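Local coordinates for protein glutamate--tRNA ligase, cytoplasmic (Saccharomyces cerevisiae, PDB 2HRA) that catalyses the ATP-dependent attachment of glutamate to its cognate tRNA and, through its N-terminal GST-like domain, joins the Arc1p complex with methionyl-tRNA synthetase, at residues Ile106-Asp120 / Gly150-Val164. Sequence-based numbering, arbitrary orientation.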
# COMPACT_ATOMS: atom_id res chain seq x y z
N ILE A 106 -7.49 -4.32 -9.38
CA ILE A 106 -8.38 -4.37 -10.53
C ILE A 106 -9.80 -4.63 -10.09
O ILE A 106 -10.07 -5.63 -9.40
CB ILE A 106 -7.93 -5.46 -11.53
CG1 ILE A 106 -6.53 -5.14 -12.05
CG2 ILE A 106 -8.88 -5.55 -12.73
CD1 ILE A 106 -6.09 -6.00 -13.23
N LYS A 107 -10.71 -3.75 -10.52
CA LYS A 107 -12.11 -3.84 -10.17
C LYS A 107 -12.86 -4.73 -11.16
O LYS A 107 -13.65 -4.27 -11.99
CB LYS A 107 -12.74 -2.44 -10.04
CG LYS A 107 -12.23 -1.64 -8.79
CD LYS A 107 -13.22 -0.51 -8.47
CE LYS A 107 -12.79 0.41 -7.30
NZ LYS A 107 -13.82 1.51 -7.12
N ASN A 108 -12.57 -6.03 -11.04
CA ASN A 108 -13.29 -7.09 -11.73
C ASN A 108 -13.67 -8.14 -10.69
O ASN A 108 -12.81 -8.75 -10.06
CB ASN A 108 -12.44 -7.69 -12.85
CG ASN A 108 -13.16 -8.78 -13.61
OD1 ASN A 108 -13.41 -9.86 -13.06
ND2 ASN A 108 -13.52 -8.51 -14.88
N PHE A 109 -14.96 -8.29 -10.50
CA PHE A 109 -15.56 -9.11 -9.46
C PHE A 109 -15.09 -10.57 -9.46
O PHE A 109 -14.59 -11.07 -8.42
CB PHE A 109 -17.08 -9.05 -9.60
CG PHE A 109 -17.82 -9.80 -8.54
CD1 PHE A 109 -18.17 -9.16 -7.35
CD2 PHE A 109 -18.15 -11.13 -8.70
CE1 PHE A 109 -18.85 -9.83 -6.36
CE2 PHE A 109 -18.85 -11.81 -7.71
CZ PHE A 109 -19.20 -11.15 -6.54
N ALA A 110 -15.20 -11.23 -10.61
CA ALA A 110 -14.75 -12.62 -10.71
C ALA A 110 -13.25 -12.74 -10.44
O ALA A 110 -12.83 -13.58 -9.66
CB ALA A 110 -15.09 -13.22 -12.08
N LYS A 111 -12.46 -11.87 -11.06
CA LYS A 111 -11.02 -11.93 -10.90
C LYS A 111 -10.60 -11.63 -9.49
O LYS A 111 -9.68 -12.29 -8.94
CB LYS A 111 -10.32 -10.94 -11.82
CG LYS A 111 -10.43 -11.28 -13.29
CD LYS A 111 -9.65 -10.26 -14.11
CE LYS A 111 -9.61 -10.56 -15.58
NZ LYS A 111 -8.53 -9.73 -16.21
N LEU A 112 -11.24 -10.63 -8.90
CA LEU A 112 -10.90 -10.21 -7.55
C LEU A 112 -11.28 -11.32 -6.56
O LEU A 112 -10.56 -11.61 -5.63
CB LEU A 112 -11.64 -8.91 -7.21
CG LEU A 112 -11.28 -8.20 -5.91
CD1 LEU A 112 -9.76 -7.93 -5.82
CD2 LEU A 112 -12.06 -6.89 -5.76
N SER A 113 -12.42 -11.94 -6.78
CA SER A 113 -12.84 -13.12 -5.99
C SER A 113 -11.75 -14.21 -5.93
O SER A 113 -11.36 -14.69 -4.83
CB SER A 113 -14.17 -13.65 -6.55
OG SER A 113 -15.17 -12.71 -6.21
N GLN A 114 -11.21 -14.55 -7.09
CA GLN A 114 -10.20 -15.59 -7.16
C GLN A 114 -8.95 -15.15 -6.43
O GLN A 114 -8.32 -15.93 -5.71
CB GLN A 114 -9.80 -15.86 -8.61
CG GLN A 114 -10.88 -16.38 -9.54
CD GLN A 114 -10.34 -16.52 -10.99
OE1 GLN A 114 -9.23 -17.03 -11.20
NE2 GLN A 114 -11.12 -16.03 -11.97
N SER A 115 -8.54 -13.91 -6.66
CA SER A 115 -7.26 -13.43 -6.10
C SER A 115 -7.38 -13.37 -4.57
O SER A 115 -6.46 -13.71 -3.83
CB SER A 115 -6.90 -12.06 -6.72
OG SER A 115 -6.87 -12.16 -8.16
N LEU A 116 -8.53 -12.93 -4.09
CA LEU A 116 -8.82 -12.90 -2.67
C LEU A 116 -8.85 -14.30 -2.05
O LEU A 116 -8.54 -14.46 -0.86
CB LEU A 116 -10.17 -12.19 -2.41
CG LEU A 116 -10.18 -10.66 -2.52
CD1 LEU A 116 -11.61 -10.11 -2.54
CD2 LEU A 116 -9.34 -10.05 -1.37
N GLU A 117 -9.21 -15.30 -2.83
CA GLU A 117 -9.23 -16.69 -2.34
C GLU A 117 -7.82 -17.19 -2.15
O GLU A 117 -7.51 -17.89 -1.18
CB GLU A 117 -9.97 -17.60 -3.30
CG GLU A 117 -10.07 -19.07 -2.88
CD GLU A 117 -10.54 -19.28 -1.45
OE1 GLU A 117 -11.56 -18.67 -1.10
OE2 GLU A 117 -9.87 -20.04 -0.68
N THR A 118 -6.98 -16.84 -3.12
CA THR A 118 -5.57 -17.21 -3.05
C THR A 118 -4.90 -16.64 -1.79
O THR A 118 -4.14 -17.36 -1.10
CB THR A 118 -4.84 -16.75 -4.31
OG1 THR A 118 -5.44 -17.39 -5.43
CG2 THR A 118 -3.37 -17.13 -4.25
N LEU A 119 -5.13 -15.36 -1.53
CA LEU A 119 -4.59 -14.69 -0.35
C LEU A 119 -5.18 -15.26 0.96
O LEU A 119 -4.48 -15.47 1.97
CB LEU A 119 -4.87 -13.18 -0.44
CG LEU A 119 -4.35 -12.23 0.65
CD1 LEU A 119 -2.79 -12.36 0.85
CD2 LEU A 119 -4.77 -10.76 0.38
N ASP A 120 -6.49 -15.51 0.95
CA ASP A 120 -7.16 -16.14 2.11
C ASP A 120 -6.55 -17.50 2.47
O ASP A 120 -6.28 -17.79 3.66
CB ASP A 120 -8.65 -16.26 1.84
CG ASP A 120 -9.48 -16.53 3.11
OD1 ASP A 120 -9.64 -15.60 3.93
OD2 ASP A 120 -10.03 -17.64 3.26
N GLY A 150 -12.36 -0.44 -3.59
CA GLY A 150 -13.61 -0.41 -2.86
C GLY A 150 -14.49 -1.64 -3.05
O GLY A 150 -15.38 -1.89 -2.24
N MET A 151 -14.25 -2.41 -4.12
CA MET A 151 -15.01 -3.62 -4.42
C MET A 151 -14.75 -4.78 -3.45
O MET A 151 -15.60 -5.66 -3.26
CB MET A 151 -14.67 -4.09 -5.84
CG MET A 151 -15.54 -5.22 -6.32
SD MET A 151 -15.53 -5.39 -8.13
CE MET A 151 -13.87 -5.89 -8.42
N CYS A 152 -13.57 -4.81 -2.84
CA CYS A 152 -13.15 -5.99 -2.10
C CYS A 152 -13.88 -6.24 -0.78
O CYS A 152 -14.04 -7.39 -0.36
CB CYS A 152 -11.64 -6.00 -1.95
SG CYS A 152 -10.92 -4.90 -0.71
N GLY A 153 -14.37 -5.18 -0.14
CA GLY A 153 -14.95 -5.29 1.18
C GLY A 153 -16.02 -6.34 1.23
O GLY A 153 -15.98 -7.24 2.05
N SER A 154 -16.99 -6.21 0.32
CA SER A 154 -18.12 -7.10 0.24
C SER A 154 -17.75 -8.52 -0.20
O SER A 154 -18.37 -9.47 0.24
CB SER A 154 -19.16 -6.54 -0.73
OG SER A 154 -19.24 -5.16 -0.51
N ILE A 155 -16.73 -8.64 -1.04
CA ILE A 155 -16.32 -9.97 -1.48
C ILE A 155 -15.76 -10.77 -0.33
O ILE A 155 -16.10 -11.96 -0.13
CB ILE A 155 -15.37 -9.92 -2.64
CG1 ILE A 155 -16.08 -9.34 -3.86
CG2 ILE A 155 -14.88 -11.35 -2.99
CD1 ILE A 155 -15.18 -9.14 -5.01
N ILE A 156 -14.92 -10.10 0.44
CA ILE A 156 -14.26 -10.67 1.57
C ILE A 156 -15.29 -11.18 2.56
O ILE A 156 -15.14 -12.23 3.16
CB ILE A 156 -13.37 -9.61 2.25
CG1 ILE A 156 -12.11 -9.38 1.42
CG2 ILE A 156 -13.05 -10.01 3.71
CD1 ILE A 156 -11.41 -8.07 1.76
N LYS A 157 -16.35 -10.41 2.73
CA LYS A 157 -17.43 -10.79 3.64
C LYS A 157 -18.26 -11.95 3.09
O LYS A 157 -18.39 -13.00 3.72
CB LYS A 157 -18.27 -9.58 3.92
CG LYS A 157 -19.58 -9.90 4.59
CD LYS A 157 -20.30 -8.63 4.96
CE LYS A 157 -21.69 -8.95 5.42
NZ LYS A 157 -21.67 -9.87 6.61
N ASN A 158 -18.77 -11.76 1.88
CA ASN A 158 -19.79 -12.66 1.31
C ASN A 158 -19.22 -14.02 0.86
O ASN A 158 -19.95 -15.01 0.79
CB ASN A 158 -20.49 -11.94 0.17
CG ASN A 158 -21.51 -10.91 0.67
OD1 ASN A 158 -22.24 -11.18 1.60
ND2 ASN A 158 -21.56 -9.75 0.06
N LYS A 159 -17.92 -14.06 0.58
CA LYS A 159 -17.20 -15.32 0.24
C LYS A 159 -16.35 -15.81 1.40
O LYS A 159 -15.57 -16.71 1.26
CB LYS A 159 -16.39 -15.16 -1.05
CG LYS A 159 -17.28 -14.82 -2.27
CD LYS A 159 -16.65 -15.22 -3.57
CE LYS A 159 -17.52 -15.07 -4.78
NZ LYS A 159 -18.14 -13.73 -4.90
N VAL A 160 -16.54 -15.19 2.55
CA VAL A 160 -16.06 -15.66 3.84
C VAL A 160 -14.58 -15.87 3.80
O VAL A 160 -14.10 -16.90 4.23
CB VAL A 160 -16.78 -16.95 4.32
CG1 VAL A 160 -16.50 -17.14 5.83
CG2 VAL A 160 -18.30 -16.89 4.03
N ASP A 161 -13.88 -14.86 3.30
CA ASP A 161 -12.42 -14.78 3.33
C ASP A 161 -12.00 -14.20 4.65
O ASP A 161 -11.58 -13.04 4.72
CB ASP A 161 -11.93 -13.88 2.19
CG ASP A 161 -12.24 -14.45 0.81
OD1 ASP A 161 -12.29 -15.69 0.65
OD2 ASP A 161 -12.42 -13.67 -0.15
N VAL A 162 -12.15 -14.99 5.70
CA VAL A 162 -12.11 -14.48 7.05
C VAL A 162 -10.66 -14.29 7.45
O VAL A 162 -10.36 -13.47 8.29
CB VAL A 162 -12.83 -15.35 8.09
CG1 VAL A 162 -14.34 -15.41 7.78
CG2 VAL A 162 -12.29 -16.73 8.12
N ASN A 163 -9.77 -15.01 6.80
CA ASN A 163 -8.35 -14.83 7.06
C ASN A 163 -7.89 -13.49 6.51
O ASN A 163 -7.17 -12.75 7.19
CB ASN A 163 -7.57 -15.96 6.43
CG ASN A 163 -8.04 -17.31 6.94
OD1 ASN A 163 -8.26 -17.48 8.15
ND2 ASN A 163 -8.18 -18.26 6.05
N VAL A 164 -8.37 -13.14 5.33
CA VAL A 164 -8.09 -11.80 4.76
C VAL A 164 -8.69 -10.73 5.67
O VAL A 164 -8.06 -9.74 6.00
CB VAL A 164 -8.68 -11.66 3.32
CG1 VAL A 164 -8.55 -10.20 2.82
CG2 VAL A 164 -7.96 -12.63 2.35
O HOH W 1 -12.28 2.48 -4.75
O HOH W 2 -12.96 -14.89 -2.58
O HOH W 3 -11.56 -18.18 5.34
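Met151, Asp120 and Leu116 bury more surface here than any other residues, where helix 109-120 crosses helix 152-158 at -57°, their axes 10.2 Å apart. At one end the flexible, unbranched thioether of Met151 slides past Leu112 in the opposite direction, CB lying 3.8 Å from Leu112 CD2; a bend at its last torsion (chi3 67°) brings the methyl CE back against Leu112 and the start of segment 106-120. In the middle, Leu116 is a knob in a hole made by Cys152, Ile155, Ile156 and Val164. Its CD1 meets Ile155 CG2 at 3.5 Å, the two side chains crossing nearly at right angles, and Ile155 in turn fits among Phe109, Leu112, Ser113 and Leu116; branched aliphatic groups suit such interlocking. At the far end the first N-H groups of helix 162-172 have no earlier turn to donate to, and a carboxylate from the neighbouring helix can accept: Asp120 OD1 takes Val164 N at 3.1 Å, although this oxygen's position is less certain. Asn163 ND2 returns a bond to Asp120 O at 3.1 Å, approaching from above the carbonyl plane. An alanine in place of Asn163 would probably leave that carbonyl without its side-chain donor and weaken the tie between the helices. Water bridges Ser113 O to Asp161 OD2. Leu146 backs Leu116 and Val164 from helix 137-148, placing the contact within the all-helical C-terminal half of a GST-like fold, where residues 159-164 belong to an Arc1p-binding region.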